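Local structure of DNA protection during starvation protein (Brevibacillus brevis, 1N1Q) at residues Q16-V21 and E80-K85; N29-V34 and T41-F46; D58-R63 and A127-A132. The protein probably condenses and protects chromosomal DNA during stationary phase, and oxidises iron and stores it as mineral within a hollow shell of twelve subunits. All coordinates share one frame; numbering follows the deposited sequence.

Interaction 1. Residues Q16-V21 and E80-K85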
loop_
_atom_site.group_PDB
_atom_site.type_symbol
_atom_site.label_atom_id
_atom_site.label_comp_id
_atom_site.label_asym_id
_atom_site.label_seq_id
_atom_site.Cartn_x
_atom_site.Cartn_y
_atom_site.Cartn_z
ATOM N N GLN A 16 -16.216 -19.299 -20.443
ATOM C CA GLN A 16 -16.381 -19.377 -19.001
ATOM C C GLN A 16 -15.782 -18.155 -18.315
ATOM O O GLN A 16 -16.227 -17.751 -17.243
ATOM C CB GLN A 16 -15.763 -20.669 -18.468
ATOM C CG GLN A 16 -16.435 -21.917 -19.018
ATOM C CD GLN A 16 -17.955 -21.821 -18.986
ATOM O OE1 GLN A 16 -18.544 -21.468 -17.962
ATOM N NE2 GLN A 16 -18.597 -22.131 -20.110
ATOM N N VAL A 17 -14.761 -17.573 -18.932
ATOM C CA VAL A 17 -14.156 -16.363 -18.391
ATOM C C VAL A 17 -15.261 -15.315 -18.434
ATOM O O VAL A 17 -15.486 -14.600 -17.463
ATOM C CB VAL A 17 -12.965 -15.866 -19.256
ATOM C CG1 VAL A 17 -12.593 -14.439 -18.857
ATOM C CG2 VAL A 17 -11.754 -16.781 -19.067
ATOM N N ALA A 18 -15.969 -15.257 -19.562
ATOM C CA ALA A 18 -17.050 -14.296 -19.732
ATOM C C ALA A 18 -18.169 -14.560 -18.725
ATOM O O ALA A 18 -18.701 -13.626 -18.118
ATOM C CB ALA A 18 -17.596 -14.367 -21.157
ATOM N N ASN A 19 -18.519 -15.835 -18.548
ATOM C CA ASN A 19 -19.578 -16.204 -17.613
ATOM C C ASN A 19 -19.252 -15.778 -16.192
ATOM O O ASN A 19 -20.098 -15.210 -15.501
ATOM C CB ASN A 19 -19.833 -17.714 -17.636
ATOM C CG ASN A 19 -20.714 -18.139 -18.790
ATOM O OD1 ASN A 19 -21.501 -17.347 -19.296
ATOM N ND2 ASN A 19 -20.604 -19.400 -19.196
ATOM N N TRP A 20 -18.029 -16.057 -15.752
ATOM C CA TRP A 20 -17.627 -15.704 -14.401
ATOM C C TRP A 20 -17.424 -14.215 -14.183
ATOM O O TRP A 20 -17.552 -13.728 -13.056
ATOM C CB TRP A 20 -16.387 -16.503 -13.991
ATOM C CG TRP A 20 -16.750 -17.913 -13.649
ATOM C CD1 TRP A 20 -16.531 -19.032 -14.404
ATOM C CD2 TRP A 20 -17.501 -18.340 -12.507
ATOM N NE1 TRP A 20 -17.106 -20.130 -13.804
ATOM C CE2 TRP A 20 -17.710 -19.733 -12.640
ATOM C CE3 TRP A 20 -18.023 -17.678 -11.386
ATOM C CZ2 TRP A 20 -18.419 -20.477 -11.694
ATOM C CZ3 TRP A 20 -18.729 -18.417 -10.443
ATOM C CH2 TRP A 20 -18.922 -19.802 -10.605
ATOM N N VAL A 21 -17.107 -13.488 -15.248
ATOM C CA VAL A 21 -16.953 -12.039 -15.129
ATOM C C VAL A 21 -18.356 -11.487 -14.887
ATOM O O VAL A 21 -18.551 -10.584 -14.083
ATOM C CB VAL A 21 -16.355 -11.416 -16.414
ATOM C CG1 VAL A 21 -16.281 -9.889 -16.286
ATOM C CG2 VAL A 21 -14.983 -11.974 -16.654
ATOM N N GLU A 80 -20.958 -10.046 -24.319
ATOM C CA GLU A 80 -21.154 -10.600 -25.645
ATOM C C GLU A 80 -21.082 -12.125 -25.681
ATOM O O GLU A 80 -21.920 -12.776 -26.308
ATOM C CB GLU A 80 -20.104 -10.012 -26.590
ATOM C CG GLU A 80 -20.154 -10.576 -27.980
ATOM C CD GLU A 80 -20.303 -9.507 -29.024
ATOM O OE1 GLU A 80 -19.293 -8.848 -29.342
ATOM O OE2 GLU A 80 -21.437 -9.320 -29.518
ATOM N N GLU A 81 -20.089 -12.691 -25.003
ATOM C CA GLU A 81 -19.882 -14.133 -25.015
ATOM C C GLU A 81 -20.548 -14.945 -23.911
ATOM O O GLU A 81 -20.765 -16.143 -24.077
ATOM C CB GLU A 81 -18.378 -14.424 -25.017
ATOM C CG GLU A 81 -17.630 -13.871 -26.223
ATOM C CD GLU A 81 -18.214 -14.353 -27.538
ATOM O OE1 GLU A 81 -18.626 -15.524 -27.601
ATOM O OE2 GLU A 81 -18.253 -13.569 -28.510
ATOM N N ALA A 82 -20.873 -14.308 -22.792
ATOM C CA ALA A 82 -21.492 -15.024 -21.677
ATOM C C ALA A 82 -22.873 -15.590 -21.995
ATOM O O ALA A 82 -23.658 -14.978 -22.724
ATOM C CB ALA A 82 -21.590 -14.108 -20.459
ATOM N N SER A 83 -23.163 -16.765 -21.439
ATOM C CA SER A 83 -24.458 -17.404 -21.619
ATOM C C SER A 83 -25.286 -17.072 -20.383
ATOM O O SER A 83 -26.498 -17.281 -20.347
ATOM C CB SER A 83 -24.305 -18.924 -21.761
ATOM O OG SER A 83 -23.611 -19.478 -20.667
ATOM N N ILE A 84 -24.610 -16.540 -19.370
ATOM C CA ILE A 84 -25.262 -16.151 -18.126
ATOM C C ILE A 84 -25.890 -14.747 -18.245
ATOM O O ILE A 84 -25.244 -13.822 -18.732
ATOM C CB ILE A 84 -24.245 -16.167 -16.956
ATOM C CG1 ILE A 84 -23.611 -17.560 -16.852
ATOM C CG2 ILE A 84 -24.932 -15.730 -15.666
ATOM C CD1 ILE A 84 -23.653 -18.186 -15.492
ATOM N N LYS A 85 -27.150 -14.594 -17.818
ATOM C CA LYS A 85 -27.857 -13.302 -17.864
ATOM C C LYS A 85 -27.594 -12.508 -16.579
ATOM O O LYS A 85 -27.313 -13.091 -15.536
ATOM C CB LYS A 85 -29.377 -13.503 -18.015
ATOM C CG LYS A 85 -29.819 -14.307 -19.227
ATOM C CD LYS A 85 -29.411 -13.667 -20.541
ATOM C CE LYS A 85 -30.156 -14.324 -21.699
ATOM N NZ LYS A 85 -29.594 -13.958 -23.032
#
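Just past the end of helix 75-81 the backbone at A82 runs so close to helix 4-33 that the CA atoms of N19 and A82 are 4.6 Å apart. The small side chains of A18 and A82 allow this approach: A18 CB lies 3.7 Å from A82 N and also packs on the CB atoms of E81 and A82. N19 supplies the polar grip: its CG stands beside the backbone N (chi1 -81°), carrying the carboxamide to the turn, where N19 OD1 accepts from S83 N at 2.8 Å, in the carbonyl plane, and from I84 N at 3.2 Å, from above that plane. The short helix in the connection between the second and third long helices is a hallmark of Dps proteins, and N19 ties its exit to the four-helix bundle. A leucine in place of N19 would probably leave the backbone N-H groups of S83 and I84 without an acceptor. N19 ND2 points almost straight at Q16 OE1 (3.2 Å, 174°), fixing the flip of the amide, and bonds only weakly to S83 OG, whose stronger partner is E110 of helix 93-120. I84 CG1 lies across the amide, 3.5 Å from N19 CG.

Interaction 2. Residues N29-V34 and T41-F46. With FEO (mu-oxo-diiron), chain F.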
loop_
_atom_site.group_PDB
_atom_site.type_symbol
_atom_site.label_atom_id
_atom_site.label_comp_id
_atom_site.label_asym_id
_atom_site.label_seq_id
_atom_site.Cartn_x
_atom_site.Cartn_y
_atom_site.Cartn_z
ATOM N N ASN A 29 -24.483 -8.272 -6.881
ATOM C CA ASN A 29 -25.841 -7.733 -6.950
ATOM C C ASN A 29 -26.702 -8.367 -5.867
ATOM O O ASN A 29 -27.377 -7.675 -5.113
ATOM C CB ASN A 29 -26.455 -8.008 -8.327
ATOM C CG ASN A 29 -27.806 -7.341 -8.511
ATOM O OD1 ASN A 29 -28.735 -7.570 -7.738
ATOM N ND2 ASN A 29 -27.923 -6.511 -9.547
ATOM N N PHE A 30 -26.663 -9.690 -5.787
ATOM C CA PHE A 30 -27.434 -10.422 -4.795
ATOM C C PHE A 30 -26.909 -10.153 -3.378
ATOM O O PHE A 30 -27.685 -10.036 -2.418
ATOM C CB PHE A 30 -27.392 -11.920 -5.120
ATOM C CG PHE A 30 -28.079 -12.279 -6.417
ATOM C CD1 PHE A 30 -27.980 -13.563 -6.950
ATOM C CD2 PHE A 30 -28.839 -11.332 -7.103
ATOM C CE1 PHE A 30 -28.624 -13.900 -8.144
ATOM C CE2 PHE A 30 -29.487 -11.657 -8.295
ATOM C CZ PHE A 30 -29.381 -12.945 -8.817
ATOM N N HIS A 31 -25.589 -10.043 -3.262
ATOM C CA HIS A 31 -24.927 -9.765 -1.987
ATOM C C HIS A 31 -25.463 -8.447 -1.429
ATOM O O HIS A 31 -25.755 -8.324 -0.239
ATOM C CB HIS A 31 -23.422 -9.658 -2.243
ATOM C CG HIS A 31 -22.613 -9.211 -1.061
ATOM N ND1 HIS A 31 -22.326 -10.033 0.009
ATOM C CD2 HIS A 31 -21.972 -8.043 -0.818
ATOM C CE1 HIS A 31 -21.539 -9.394 0.855
ATOM N NE2 HIS A 31 -21.309 -8.183 0.377
ATOM N N TRP A 32 -25.611 -7.474 -2.322
ATOM C CA TRP A 32 -26.084 -6.144 -1.961
ATOM C C TRP A 32 -27.590 -5.992 -1.760
ATOM O O TRP A 32 -28.040 -5.404 -0.788
ATOM C CB TRP A 32 -25.665 -5.122 -3.025
ATOM C CG TRP A 32 -24.185 -4.982 -3.213
ATOM C CD1 TRP A 32 -23.228 -5.054 -2.242
ATOM C CD2 TRP A 32 -23.495 -4.698 -4.439
ATOM N NE1 TRP A 32 -21.987 -4.836 -2.781
ATOM C CE2 TRP A 32 -22.118 -4.613 -4.129
ATOM C CE3 TRP A 32 -23.905 -4.508 -5.767
ATOM C CZ2 TRP A 32 -21.142 -4.343 -5.100
ATOM C CZ3 TRP A 32 -22.936 -4.242 -6.737
ATOM C CH2 TRP A 32 -21.568 -4.163 -6.395
ATOM N N ASN A 33 -28.369 -6.532 -2.687
ATOM C CA ASN A 33 -29.816 -6.377 -2.652
ATOM C C ASN A 33 -30.671 -7.394 -1.907
ATOM O O ASN A 33 -31.876 -7.169 -1.736
ATOM C CB ASN A 33 -30.335 -6.239 -4.087
ATOM C CG ASN A 33 -29.741 -5.042 -4.801
ATOM O OD1 ASN A 33 -29.820 -3.916 -4.315
ATOM N ND2 ASN A 33 -29.143 -5.279 -5.958
ATOM N N VAL A 34 -30.081 -8.495 -1.454
ATOM C CA VAL A 34 -30.868 -9.482 -0.733
ATOM C C VAL A 34 -31.429 -8.845 0.541
ATOM O O VAL A 34 -30.832 -7.927 1.102
ATOM C CB VAL A 34 -30.014 -10.713 -0.351
ATOM C CG1 VAL A 34 -28.943 -10.322 0.672
ATOM C CG2 VAL A 34 -30.906 -11.821 0.209
ATOM N N THR A 41 -27.349 -14.549 6.380
ATOM C CA THR A 41 -26.866 -15.809 5.845
ATOM C C THR A 41 -26.553 -15.702 4.350
ATOM O O THR A 41 -25.488 -16.120 3.901
ATOM C CB THR A 41 -27.898 -16.937 6.050
ATOM O OG1 THR A 41 -28.066 -17.178 7.451
ATOM C CG2 THR A 41 -27.446 -18.211 5.359
ATOM N N LEU A 42 -27.486 -15.143 3.587
ATOM C CA LEU A 42 -27.298 -14.997 2.147
ATOM C C LEU A 42 -26.280 -13.917 1.785
ATOM O O LEU A 42 -25.504 -14.076 0.841
ATOM C CB LEU A 42 -28.641 -14.722 1.465
ATOM C CG LEU A 42 -29.612 -15.908 1.577
ATOM C CD1 LEU A 42 -30.930 -15.582 0.886
ATOM C CD2 LEU A 42 -28.979 -17.140 0.951
ATOM N N HIS A 43 -26.274 -12.821 2.536
ATOM C CA HIS A 43 -25.313 -11.746 2.297
ATOM C C HIS A 43 -23.918 -12.375 2.352
ATOM O O HIS A 43 -23.049 -12.080 1.533
ATOM C CB HIS A 43 -25.454 -10.679 3.386
ATOM C CG HIS A 43 -24.494 -9.539 3.259
ATOM N ND1 HIS A 43 -24.547 -8.629 2.224
ATOM C CD2 HIS A 43 -23.483 -9.135 4.063
ATOM C CE1 HIS A 43 -23.613 -7.712 2.397
ATOM N NE2 HIS A 43 -22.952 -7.997 3.506
ATOM N N GLU A 44 -23.728 -13.264 3.320
ATOM C CA GLU A 44 -22.455 -13.950 3.507
ATOM C C GLU A 44 -22.207 -14.987 2.411
ATOM O O GLU A 44 -21.105 -15.073 1.866
ATOM C CB GLU A 44 -22.421 -14.628 4.883
ATOM C CG GLU A 44 -21.172 -15.455 5.140
ATOM C CD GLU A 44 -21.149 -16.079 6.525
ATOM O OE1 GLU A 44 -22.047 -16.889 6.824
ATOM O OE2 GLU A 44 -20.233 -15.746 7.307
ATOM N N LYS A 45 -23.232 -15.773 2.087
ATOM C CA LYS A 45 -23.103 -16.805 1.060
ATOM C C LYS A 45 -22.680 -16.207 -0.278
ATOM O O LYS A 45 -21.768 -16.702 -0.946
ATOM C CB LYS A 45 -24.432 -17.537 0.856
ATOM C CG LYS A 45 -24.288 -18.810 0.035
ATOM C CD LYS A 45 -23.762 -19.925 0.928
ATOM C CE LYS A 45 -22.604 -20.664 0.306
ATOM N NZ LYS A 45 -22.096 -21.690 1.257
ATOM N N PHE A 46 -23.360 -15.139 -0.675
ATOM C CA PHE A 46 -23.053 -14.489 -1.937
ATOM C C PHE A 46 -21.631 -13.923 -1.983
ATOM O O PHE A 46 -21.017 -13.883 -3.050
ATOM C CB PHE A 46 -24.107 -13.419 -2.224
ATOM C CG PHE A 46 -25.488 -13.990 -2.492
ATOM C CD1 PHE A 46 -26.628 -13.374 -1.987
ATOM C CD2 PHE A 46 -25.641 -15.151 -3.241
ATOM C CE1 PHE A 46 -27.895 -13.905 -2.224
ATOM C CE2 PHE A 46 -26.904 -15.690 -3.485
ATOM C CZ PHE A 46 -28.035 -15.069 -2.975
HETATM FE FE1 FEO F . -20.021 -6.524 0.967
HETATM FE FE2 FEO F . -19.671 -6.479 4.266
HETATM O O FEO F . -19.170 -7.391 2.508
HETATM O O HOH W 1 -21.623 -5.628 4.627
#
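H31 and H43 lay their imidazole rings one over the other in an offset stack, the centroids 3.7 Å apart and the planes only 16° from parallel. CE1 of each ring sits over the rim of the other's face. Both side chains leave their helices with CG anti to the backbone N (chi1 near 180°), and this turns each ring across to the other helix, where it reaches the carbonyl of its stacking partner. H43 ND1 donates to H31 O at 2.8 Å, and H31 ND1 donates to H43 O at 2.7 Å. In both bonds the acceptor lies close to the plane of the donating ring, so the reciprocal pair fixes the rotation of both imidazoles and turns each NE2 toward the diiron site. Histidine suits both places because one ring nitrogen can hold the backbone while the other can face the metal site, directly in H31 and through a water in H43.

On the side away from the iron the contact is apolar. The axes of the nearly antiparallel segments 29-33 and 41-46 approach to 8.2 Å. F30 CB rests over the face of the F46 ring, 3.6 Å from its centroid, a CH-pi contact, while the F30 ring presents its edge to that same ring. V34 CB meets the edge of F46, and V34 CG2 touches L42 CD1 at 3.8 Å, crossing it at about a right angle.

H31 NE2 binds the first iron of the mu-oxo-diiron group at 2.2 Å, whereas H43 NE2 meets, at 2.9 Å, the oxygen of a water that is bound to the second. D58 and E62 of the second subunit complete the protein ligation of the first iron. A dinuclear centre shared across a twofold interface in this way is the ferroxidase site characteristic of Dps proteins.

Interaction 3. Residues D58-R63 and A127-A132. With FEO (mu-oxo-diiron), chain E.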
loop_
_atom_site.group_PDB
_atom_site.type_symbol
_atom_site.label_atom_id
_atom_site.label_comp_id
_atom_site.label_asym_id
_atom_site.label_seq_id
_atom_site.Cartn_x
_atom_site.Cartn_y
_atom_site.Cartn_z
ATOM N N ASP A 58 -9.492 -15.475 -12.815
ATOM C CA ASP A 58 -8.046 -15.471 -12.961
ATOM C C ASP A 58 -7.463 -16.805 -13.425
ATOM O O ASP A 58 -6.609 -16.830 -14.308
ATOM C CB ASP A 58 -7.385 -15.043 -11.648
ATOM C CG ASP A 58 -5.984 -14.476 -11.852
ATOM O OD1 ASP A 58 -5.815 -13.615 -12.731
ATOM O OD2 ASP A 58 -5.057 -14.883 -11.125
ATOM N N THR A 59 -7.920 -17.912 -12.847
ATOM C CA THR A 59 -7.396 -19.220 -13.244
ATOM C C THR A 59 -7.758 -19.548 -14.691
ATOM O O THR A 59 -6.915 -20.031 -15.451
ATOM C CB THR A 59 -7.919 -20.361 -12.341
ATOM O OG1 THR A 59 -9.341 -20.464 -12.488
ATOM C CG2 THR A 59 -7.582 -20.096 -10.897
ATOM N N LEU A 60 -9.009 -19.285 -15.064
ATOM C CA LEU A 60 -9.469 -19.549 -16.427
ATOM C C LEU A 60 -8.691 -18.714 -17.445
ATOM O O LEU A 60 -8.174 -19.242 -18.431
ATOM C CB LEU A 60 -10.976 -19.261 -16.545
ATOM C CG LEU A 60 -11.902 -20.270 -15.847
ATOM C CD1 LEU A 60 -13.329 -19.748 -15.832
ATOM C CD2 LEU A 60 -11.818 -21.612 -16.562
ATOM N N ALA A 61 -8.600 -17.411 -17.202
ATOM C CA ALA A 61 -7.883 -16.524 -18.111
ATOM C C ALA A 61 -6.409 -16.911 -18.235
ATOM O O ALA A 61 -5.833 -16.889 -19.319
ATOM C CB ALA A 61 -8.003 -15.089 -17.634
ATOM N N GLU A 62 -5.792 -17.266 -17.118
ATOM C CA GLU A 62 -4.390 -17.643 -17.160
ATOM C C GLU A 62 -4.150 -18.990 -17.818
ATOM O O GLU A 62 -3.070 -19.226 -18.359
ATOM C CB GLU A 62 -3.783 -17.563 -15.755
ATOM C CG GLU A 62 -3.592 -16.106 -15.364
ATOM C CD GLU A 62 -3.046 -15.892 -13.976
ATOM O OE1 GLU A 62 -2.924 -16.868 -13.209
ATOM O OE2 GLU A 62 -2.749 -14.725 -13.653
ATOM N N ARG A 63 -5.159 -19.855 -17.801
ATOM C CA ARG A 63 -5.033 -21.142 -18.469
ATOM C C ARG A 63 -5.074 -20.830 -19.972
ATOM O O ARG A 63 -4.361 -21.449 -20.766
ATOM C CB ARG A 63 -6.178 -22.086 -18.067
ATOM C CG ARG A 63 -6.116 -23.463 -18.725
ATOM C CD ARG A 63 -4.795 -24.173 -18.426
ATOM N NE ARG A 63 -4.582 -25.318 -19.307
ATOM C CZ ARG A 63 -3.401 -25.883 -19.524
ATOM N NH1 ARG A 63 -2.317 -25.416 -18.920
ATOM N NH2 ARG A 63 -3.300 -26.895 -20.372
ATOM N N ALA A 127 -9.092 -29.705 -19.166
ATOM C CA ALA A 127 -10.238 -30.495 -18.743
ATOM C C ALA A 127 -10.270 -30.612 -17.224
ATOM O O ALA A 127 -11.331 -30.471 -16.607
ATOM C CB ALA A 127 -10.187 -31.890 -19.373
ATOM N N ASP A 128 -9.109 -30.866 -16.625
ATOM C CA ASP A 128 -9.022 -31.013 -15.180
ATOM C C ASP A 128 -9.427 -29.747 -14.426
ATOM O O ASP A 128 -10.145 -29.819 -13.426
ATOM C CB ASP A 128 -7.605 -31.419 -14.777
ATOM C CG ASP A 128 -7.510 -31.809 -13.311
ATOM O OD1 ASP A 128 -8.110 -32.832 -12.933
ATOM O OD2 ASP A 128 -6.851 -31.081 -12.542
ATOM N N MET A 129 -8.972 -28.587 -14.895
ATOM C CA MET A 129 -9.318 -27.330 -14.238
ATOM C C MET A 129 -10.826 -27.106 -14.319
ATOM O O MET A 129 -11.464 -26.672 -13.358
ATOM C CB MET A 129 -8.602 -26.148 -14.903
ATOM C CG MET A 129 -9.546 -25.194 -15.596
ATOM S SD MET A 129 -8.776 -23.635 -15.966
ATOM C CE MET A 129 -8.611 -22.963 -14.383
ATOM N N LEU A 130 -11.392 -27.377 -15.489
ATOM C CA LEU A 130 -12.827 -27.197 -15.684
ATOM C C LEU A 130 -13.591 -28.150 -14.771
ATOM O O LEU A 130 -14.642 -27.803 -14.236
ATOM C CB LEU A 130 -13.207 -27.469 -17.142
ATOM C CG LEU A 130 -12.591 -26.517 -18.176
ATOM C CD1 LEU A 130 -12.966 -26.971 -19.578
ATOM C CD2 LEU A 130 -13.076 -25.097 -17.918
ATOM N N ASP A 131 -13.050 -29.353 -14.599
ATOM C CA ASP A 131 -13.670 -30.368 -13.754
ATOM C C ASP A 131 -13.726 -29.887 -12.299
ATOM O O ASP A 131 -14.742 -30.066 -11.620
ATOM C CB ASP A 131 -12.879 -31.677 -13.868
ATOM C CG ASP A 131 -13.640 -32.890 -13.331
ATOM O OD1 ASP A 131 -14.886 -32.891 -13.370
ATOM O OD2 ASP A 131 -12.974 -33.852 -12.901
ATOM N N ALA A 132 -12.645 -29.268 -11.830
ATOM C CA ALA A 132 -12.600 -28.753 -10.464
ATOM C C ALA A 132 -13.688 -27.700 -10.236
ATOM O O ALA A 132 -14.316 -27.675 -9.181
ATOM C CB ALA A 132 -11.213 -28.168 -10.155
HETATM FE FE1 FEO E . -3.222 -13.830 -11.846
HETATM FE FE2 FEO E . -0.839 -15.729 -10.474
HETATM O O FEO E . -2.132 -14.241 -10.347
HETATM O O HOH W 2 0.986 -14.556 -10.764
#
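Within the four-helix bundle of the ferritin-like fold, helices 39-66 and 124-148 run antiparallel, and M129 bridges them by reaching across to T59, L60 and R63. The axes of the two segments are 11.2 Å apart, a wide spacing that a long, unbranched methionine can span. Its first torsion is off any staggered position (chi1 114°), which suggests some strain, and the chain bends at its last torsion to bring the methyl down on T59. There M129 CE lies 3.4 Å from T59 CB, a tight carbon contact. The T59 hydroxyl has its polar partner in its own helix, the carbonyl oxygen of H56. M129 SD sits 3.7 Å from L60 CD2 and equally far from R63 CB, the sulfur lying alongside CB and CG of the arginine. The guanidinium of R63 goes on to a salt bridge with D123 and a hydrogen bond to T126. L60 CD2 also meets L130 CD2 at 3.9 Å.

On another side of the same helix, D58 and E62, one turn apart, project together to the diiron group. D58 OD2 binds the first iron at 2.2 Å and E62 OE2 binds it at 2.1 Å. H31 of the second subunit is the remaining protein ligand there, while W32 of that subunit hydrogen-bonds D58 OD1 and so helps to hold the carboxylate.

Toward the bundle interior, L60 faces helix 4-33, and L130 reaches L13 of that helix as well as L111 and A114 of helix 93-120.

Interactions 2 and 3 each hold half of a ferroxidase centre, yet within one chain their centres are 26 Å apart, on opposite sides of the chain's centre. A complete site therefore needs two subunits, the histidine side of interaction 2 in one meeting the carboxylate side of interaction 3 in the other. Helix 39-66 runs through both contacts. Interaction 1 lies away from the iron, its centre 20 Å from that of interaction 2 and 15 Å from that of interaction 3. It does touch interaction 3: W20 CD1 meets L60 CD1 at 3.6 Å, and V17 CG2 meets L60 CB at the same distance, joining helix 4-33 to the carboxylate-bearing helix.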